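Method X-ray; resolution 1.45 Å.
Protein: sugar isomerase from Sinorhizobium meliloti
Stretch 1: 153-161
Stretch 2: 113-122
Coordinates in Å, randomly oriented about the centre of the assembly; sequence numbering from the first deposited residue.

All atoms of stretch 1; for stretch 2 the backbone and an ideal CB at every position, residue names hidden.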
ATOM      1  N   ALA A 153      -1.021  -8.144   8.064  1.00 13.16           N
ATOM      2  CA  ALA A 153       0.312  -8.668   7.717  1.00 12.19           C
ATOM      3  C   ALA A 153       1.287  -7.563   7.596  1.00 12.79           C
ATOM      4  O   ALA A 153       1.111  -6.720   6.722  1.00 12.05           O
ATOM      5  CB  ALA A 153       0.305  -9.487   6.385  1.00 14.94           C
ATOM      6  N   CYS A 154       2.321  -7.615   8.430  1.00 12.21           N
ATOM      7  CA  CYS A 154       3.373  -6.610   8.400  1.00 11.97           C
ATOM      8  C   CYS A 154       4.604  -7.046   7.584  1.00 12.36           C
ATOM      9  O   CYS A 154       5.631  -6.413   7.672  1.00 13.05           O
ATOM     10  CB  CYS A 154       3.749  -6.227   9.827  1.00 13.27           C
ATOM     11  SG  CYS A 154       4.519  -7.597  10.784  1.00 15.00           S
ATOM     12  N   VAL A 155       4.434  -8.024   6.710  1.00 12.51           N
ATOM     13  CA  VAL A 155       5.419  -8.315   5.638  1.00 11.73           C
ATOM     14  C   VAL A 155       4.728  -7.774   4.389  1.00 11.65           C
ATOM     15  O   VAL A 155       3.685  -8.276   3.979  1.00 11.70           O
ATOM     16  CB  VAL A 155       5.766  -9.781   5.475  1.00 11.27           C
ATOM     17  CG1 VAL A 155       6.715  -9.971   4.238  1.00 12.24           C
ATOM     18  CG2 VAL A 155       6.402 -10.328   6.777  1.00 13.59           C
ATOM     19  N   ASN A 156       5.270  -6.651   3.885  1.00 11.93           N
ATOM     20  CA  ASN A 156       4.587  -5.831   2.899  1.00 11.25           C
ATOM     21  C   ASN A 156       5.280  -5.571   1.582  1.00 11.65           C
ATOM     22  O   ASN A 156       4.719  -4.862   0.739  1.00 11.94           O
ATOM     23  CB  ASN A 156       4.233  -4.497   3.549  1.00 11.45           C
ATOM     24  CG  ASN A 156       3.349  -4.694   4.751  1.00 11.06           C
ATOM     25  OD1 ASN A 156       3.777  -4.492   5.889  1.00 11.91           O
ATOM     26  ND2 ASN A 156       2.117  -5.183   4.508  1.00 11.38           N
ATOM     27  N   THR A 157       6.502  -6.089   1.393  1.00 11.23           N
ATOM     28  CA  THR A 157       7.171  -5.996   0.091  1.00 11.78           C
ATOM     29  C   THR A 157       7.824  -7.341  -0.219  1.00 12.06           C
ATOM     30  O   THR A 157       8.225  -8.092   0.696  1.00 12.41           O
ATOM     31  CB  THR A 157       8.226  -4.880   0.020  1.00 12.13           C
ATOM     32  OG1 THR A 157       9.384  -5.263   0.779  1.00 12.47           O
ATOM     33  CG2 THR A 157       7.596  -3.490   0.436  1.00 13.56           C
ATOM     34  N   LEU A 158       7.920  -7.651  -1.500  1.00 11.14           N
ATOM     35  CA  LEU A 158       8.620  -8.862  -1.895  1.00 12.51           C
ATOM     36  C   LEU A 158      10.084  -8.811  -1.442  1.00 13.14           C
ATOM     37  O   LEU A 158      10.621  -9.838  -1.016  1.00 13.80           O
ATOM     38  CB  LEU A 158       8.491  -9.065  -3.392  1.00 13.33           C
ATOM     39  CG  LEU A 158       9.140 -10.303  -3.990  1.00 14.14           C
ATOM     40  CD1 LEU A 158       8.626 -11.597  -3.339  1.00 13.97           C
ATOM     41  CD2 LEU A 158       8.856 -10.294  -5.523  1.00 14.83           C
ATOM     42  N   GLY A 159      10.743  -7.654  -1.523  1.00 13.33           N
ATOM     43  CA  GLY A 159      12.097  -7.518  -1.050  1.00 13.73           C
ATOM     44  C   GLY A 159      12.267  -7.874   0.422  1.00 14.19           C
ATOM     45  O   GLY A 159      13.191  -8.557   0.804  1.00 14.61           O
ATOM     46  N   GLN A 160      11.338  -7.413   1.251  1.00 13.52           N
ATOM     47  CA  GLN A 160      11.358  -7.713   2.650  1.00 13.10           C
ATOM     48  C   GLN A 160      11.124  -9.210   2.854  1.00 13.05           C
ATOM     49  O   GLN A 160      11.777  -9.829   3.689  1.00 13.53           O
ATOM     50  CB  GLN A 160      10.297  -6.877   3.358  1.00 12.58           C
ATOM     51  CG  GLN A 160      10.141  -7.191   4.834  1.00 13.65           C
ATOM     52  CD  GLN A 160       8.831  -6.667   5.411  1.00 12.13           C
ATOM     53  OE1 GLN A 160       7.931  -6.304   4.653  1.00 14.20           O
ATOM     54  NE2 GLN A 160       8.710  -6.691   6.742  1.00 14.68           N
ATOM     55  N   ALA A 161      10.137  -9.779   2.152  1.00 12.47           N
ATOM     56  CA  ALA A 161       9.881 -11.224   2.265  1.00 11.62           C
ATOM     57  C   ALA A 161      11.130 -12.025   1.940  1.00 12.72           C
ATOM     58  O   ALA A 161      11.472 -13.015   2.614  1.00 13.77           O
ATOM     59  CB  ALA A 161       8.698 -11.644   1.382  1.00 13.55           C
ATOM     60  N   UNK A 113       4.908  -0.587  17.519  1.00 16.95           N
ATOM     61  CA  UNK A 113       6.279  -0.992  17.262  1.00 17.54           C
ATOM     62  C   UNK A 113       6.304  -1.949  16.065  1.00 15.08           C
ATOM     63  O   UNK A 113       6.388  -3.177  16.214  1.00 15.56           O
ATOM     64  CB  UNK A 113       6.895  -1.646  18.501  1.00 17.54           C
ATOM     65  N   UNK A 114       6.268  -1.382  14.869  1.00 14.54           N
ATOM     66  CA  UNK A 114       6.194  -2.174  13.642  1.00 14.48           C
ATOM     67  C   UNK A 114       7.467  -2.991  13.429  1.00 14.09           C
ATOM     68  O   UNK A 114       7.401  -4.146  12.981  1.00 14.20           O
ATOM     69  CB  UNK A 114       5.950  -1.263  12.437  1.00 14.48           C
ATOM     70  N   UNK A 115       8.621  -2.446  13.806  1.00 15.34           N
ATOM     71  CA  UNK A 115       9.831  -3.236  13.681  1.00 15.30           C
ATOM     72  C   UNK A 115       9.817  -4.467  14.594  1.00 15.74           C
ATOM     73  O   UNK A 115      10.271  -5.559  14.189  1.00 15.76           O
ATOM     74  CB  UNK A 115      11.050  -2.366  13.994  1.00 15.30           C
ATOM     75  N   UNK A 116       9.323  -4.318  15.818  1.00 15.13           N
ATOM     76  CA  UNK A 116       9.219  -5.439  16.738  1.00 16.10           C
ATOM     77  C   UNK A 116       8.244  -6.463  16.219  1.00 15.19           C
ATOM     78  O   UNK A 116       8.486  -7.690  16.347  1.00 14.94           O
ATOM     79  CB  UNK A 116       8.795  -4.963  18.129  1.00 16.10           C
ATOM     80  N   UNK A 117       7.118  -6.011  15.677  1.00 14.60           N
ATOM     81  CA  UNK A 117       6.145  -6.959  15.083  1.00 13.15           C
ATOM     82  C   UNK A 117       6.846  -7.788  14.003  1.00 13.27           C
ATOM     83  O   UNK A 117       6.663  -8.982  13.876  1.00 12.85           O
ATOM     84  CB  UNK A 117       4.944  -6.219  14.492  1.00 13.15           C
ATOM     85  N   UNK A 118       7.638  -7.139  13.181  1.00 12.51           N
ATOM     86  CA  UNK A 118       8.342  -7.834  12.113  1.00 13.32           C
ATOM     87  C   UNK A 118       9.377  -8.815  12.662  1.00 13.36           C
ATOM     88  O   UNK A 118       9.499  -9.919  12.126  1.00 14.45           O
ATOM     89  CB  UNK A 118       9.020  -6.822  11.187  1.00 13.32           C
ATOM     90  N   UNK A 119      10.077  -8.432  13.738  1.00 13.51           N
ATOM     91  CA  UNK A 119      10.972  -9.392  14.400  1.00 14.74           C
ATOM     92  C   UNK A 119      10.187 -10.616  14.892  1.00 14.41           C
ATOM     93  O   UNK A 119      10.671 -11.755  14.809  1.00 14.20           O
ATOM     94  CB  UNK A 119      11.697  -8.726  15.571  1.00 14.74           C
ATOM     95  N   UNK A 120       9.002 -10.412  15.430  1.00 14.41           N
ATOM     96  CA  UNK A 120       8.146 -11.548  15.899  1.00 14.28           C
ATOM     97  C   UNK A 120       7.749 -12.440  14.764  1.00 12.72           C
ATOM     98  O   UNK A 120       7.657 -13.645  14.937  1.00 12.30           O
ATOM     99  CB  UNK A 120       6.883 -11.038  16.595  1.00 14.28           C
ATOM    100  N   UNK A 121       7.528 -11.884  13.580  1.00 12.63           N
ATOM    101  CA  UNK A 121       7.292 -12.685  12.361  1.00 11.75           C
ATOM    102  C   UNK A 121       8.469 -13.574  12.023  1.00 11.85           C
ATOM    103  O   UNK A 121       8.330 -14.764  11.834  1.00 13.19           O
ATOM    104  CB  UNK A 121       6.993 -11.770  11.171  1.00 11.75           C
ATOM    105  N   UNK A 122       9.657 -12.966  12.003  1.00 12.84           N
ATOM    106  CA  UNK A 122      10.861 -13.748  11.681  1.00 13.56           C
ATOM    107  C   UNK A 122      11.048 -14.880  12.719  1.00 13.95           C
ATOM    108  O   UNK A 122      11.288 -16.040  12.365  1.00 13.68           O
ATOM    109  CB  UNK A 122      12.094 -12.843  11.647  1.00 13.56           C
TER

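Position 113 lies just before the helix, with phi/psi of -90/81, and nothing of stretch 1 is near its ideal CB. A residue at this place often caps the helix, so Asn, Asp, Ser or Thr would suit. It is Asn113, the N-cap. The OD1 of Asn113 accepts from the backbone N of position 116 at 3.0 Å.

Position 114 opens the helix. Its CA-to-CB bond points sideways and no atom of stretch 1 lies within 5.5 Å of the ideal CB. A short side chain would not touch stretch 1; a longer apolar one could reach the CB of Cys154. The residue is Ile114, with chi1 t and chi2 p. Its CD1 comes to 3.7 Å from Cys154 CB.

Position 115 points away from stretch 1, which sets no demand here. Many residues would fit, polar ones included. It is Asp115, and it makes no contact with stretch 1.

Position 116 is out of reach, so stretch 1 leaves the choice open. It is Ala116, whose backbone N serves the cap described above.

Position 117 points toward stretch 1. The ideal CB is already 4.0 Å from Cys154 SG, so there is little space in that direction. A small residue such as Ala, Gly or Ser would suit. The deposited residue is Ala117, and its CB packs on Cys154 SG at 4.0 Å.

Position 118 has the CA nearest to stretch 1, 6.3 Å from the CA of Cys154. The CA-to-CB bond points sideways. Beyond the CB, stretch 1 offers two acceptors, Cys154 O and Asn156 OD1. Cys154 O already takes a bond from Gln160 NE2 at 3.2 Å, but a carbonyl can accept more than one. A long donor is favoured, Arg or Lys, while Gln is a shorter alternative. It is Arg118, with chi1 m and chi2 and chi3 both t. Its NE donates to Cys154 O at 2.7 Å, with a nearly straight N-H...O angle of 171°. Its NH2 donates to Asn156 OD1 at 3.1 Å and makes a weak bond to Cys154 O at 3.4 Å. Both acceptors lie at the guanidinium edge, near its plane, where the N-H groups point. The aliphatic part also packs, with CG 3.7 Å from Cys154 SG. Arg118 NE and Gln160 NE2 are 3.3 Å apart, but both are donors and do not bond; they share Cys154 O.

Positions 119 and 120 have no neighbour in stretch 1 near their ideal CB atoms. Polar or apolar residues could stand at either. They are Arg119 and Met120, the latter selenomethionine, its end leading away.

Position 121 points toward stretch 1. The ideal CB is 4.7 Å from Val155 CG2 and 4.9 Å from Cys154 SG. This apolar surface suits Val, Ile, Leu or perhaps Ala. It is Val121, chi1 t. Its CG2 meets Cys154 SG at 3.7 Å, and its CG1 meets Val155 CG2 at 3.9 Å.

Position 122 points sideways and has no contact. Several residues would do; it is Val122.

Stretch 2, residues 113-122: NIDAARRMVV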
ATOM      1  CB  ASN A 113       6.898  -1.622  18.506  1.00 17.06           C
ATOM      2  CG  ASN A 113       8.417  -1.717  18.426  1.00 18.80           C
ATOM      3  OD1 ASN A 113       8.985  -1.707  17.324  1.00 19.03           O
ATOM      4  ND2 ASN A 113       9.075  -1.804  19.600  1.00 20.47           N
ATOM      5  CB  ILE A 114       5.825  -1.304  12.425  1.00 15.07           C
ATOM      6  CG1 ILE A 114       5.385  -2.121  11.234  1.00 16.49           C
ATOM      7  CG2 ILE A 114       7.007  -0.350  12.031  1.00 15.17           C
ATOM      8  CD1 ILE A 114       4.065  -2.866  11.393  1.00 18.97           C
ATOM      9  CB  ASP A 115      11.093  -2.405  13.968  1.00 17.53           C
ATOM     10  CG  ASP A 115      11.367  -1.325  12.944  1.00 20.29           C
ATOM     11  OD1 ASP A 115      10.679  -1.216  11.922  1.00 21.83           O
ATOM     12  OD2 ASP A 115      12.361  -0.560  13.202  1.00 23.75           O
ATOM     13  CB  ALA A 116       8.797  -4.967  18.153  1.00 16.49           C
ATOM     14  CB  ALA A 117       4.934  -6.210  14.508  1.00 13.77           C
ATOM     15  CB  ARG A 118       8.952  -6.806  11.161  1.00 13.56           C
ATOM     16  CG  ARG A 118       7.854  -6.149  10.336  1.00 14.44           C
ATOM     17  CD  ARG A 118       8.272  -4.858   9.651  1.00 13.80           C
ATOM     18  NE  ARG A 118       7.213  -4.473   8.745  1.00 12.68           N
ATOM     19  CZ  ARG A 118       6.972  -3.257   8.282  1.00 13.67           C
ATOM     20  NH1 ARG A 118       7.821  -2.286   8.525  1.00 13.95           N
ATOM     21  NH2 ARG A 118       5.925  -3.046   7.503  1.00 13.26           N
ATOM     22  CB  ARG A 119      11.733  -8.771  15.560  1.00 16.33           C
ATOM     23  CG  ARG A 119      12.775  -7.776  15.109  1.00 20.43           C
ATOM     24  CD  ARG A 119      13.717  -7.374  16.235  1.00 25.56           C
ATOM     25  NE  ARG A 119      13.030  -6.740  17.363  1.00 26.42           N
ATOM     26  CZ  ARG A 119      12.800  -5.428  17.474  1.00 29.17           C
ATOM     27  NH1 ARG A 119      13.155  -4.586  16.523  1.00 27.92           N
ATOM     28  NH2 ARG A 119      12.194  -4.968  18.557  1.00 32.32           N
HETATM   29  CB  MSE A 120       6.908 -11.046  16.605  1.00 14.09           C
HETATM   30  CG  MSE A 120       7.147 -10.277  17.887  1.00 14.86           C
HETATM   31 SE   MSE A 120       5.554  -9.490  18.584  0.75 14.37          SE
HETATM   32  CE  MSE A 120       6.285  -8.588  20.112  1.00 21.60           C
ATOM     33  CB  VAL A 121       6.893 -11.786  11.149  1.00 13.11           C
ATOM     34  CG1 VAL A 121       6.811 -12.602   9.877  1.00 13.49           C
ATOM     35  CG2 VAL A 121       5.526 -11.062  11.450  1.00 13.77           C
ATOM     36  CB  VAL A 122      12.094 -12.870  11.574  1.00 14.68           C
ATOM     37  CG1 VAL A 122      13.347 -13.707  11.305  1.00 17.71           C
ATOM     38  CG2 VAL A 122      11.856 -11.812  10.465  1.00 16.30           C
TER
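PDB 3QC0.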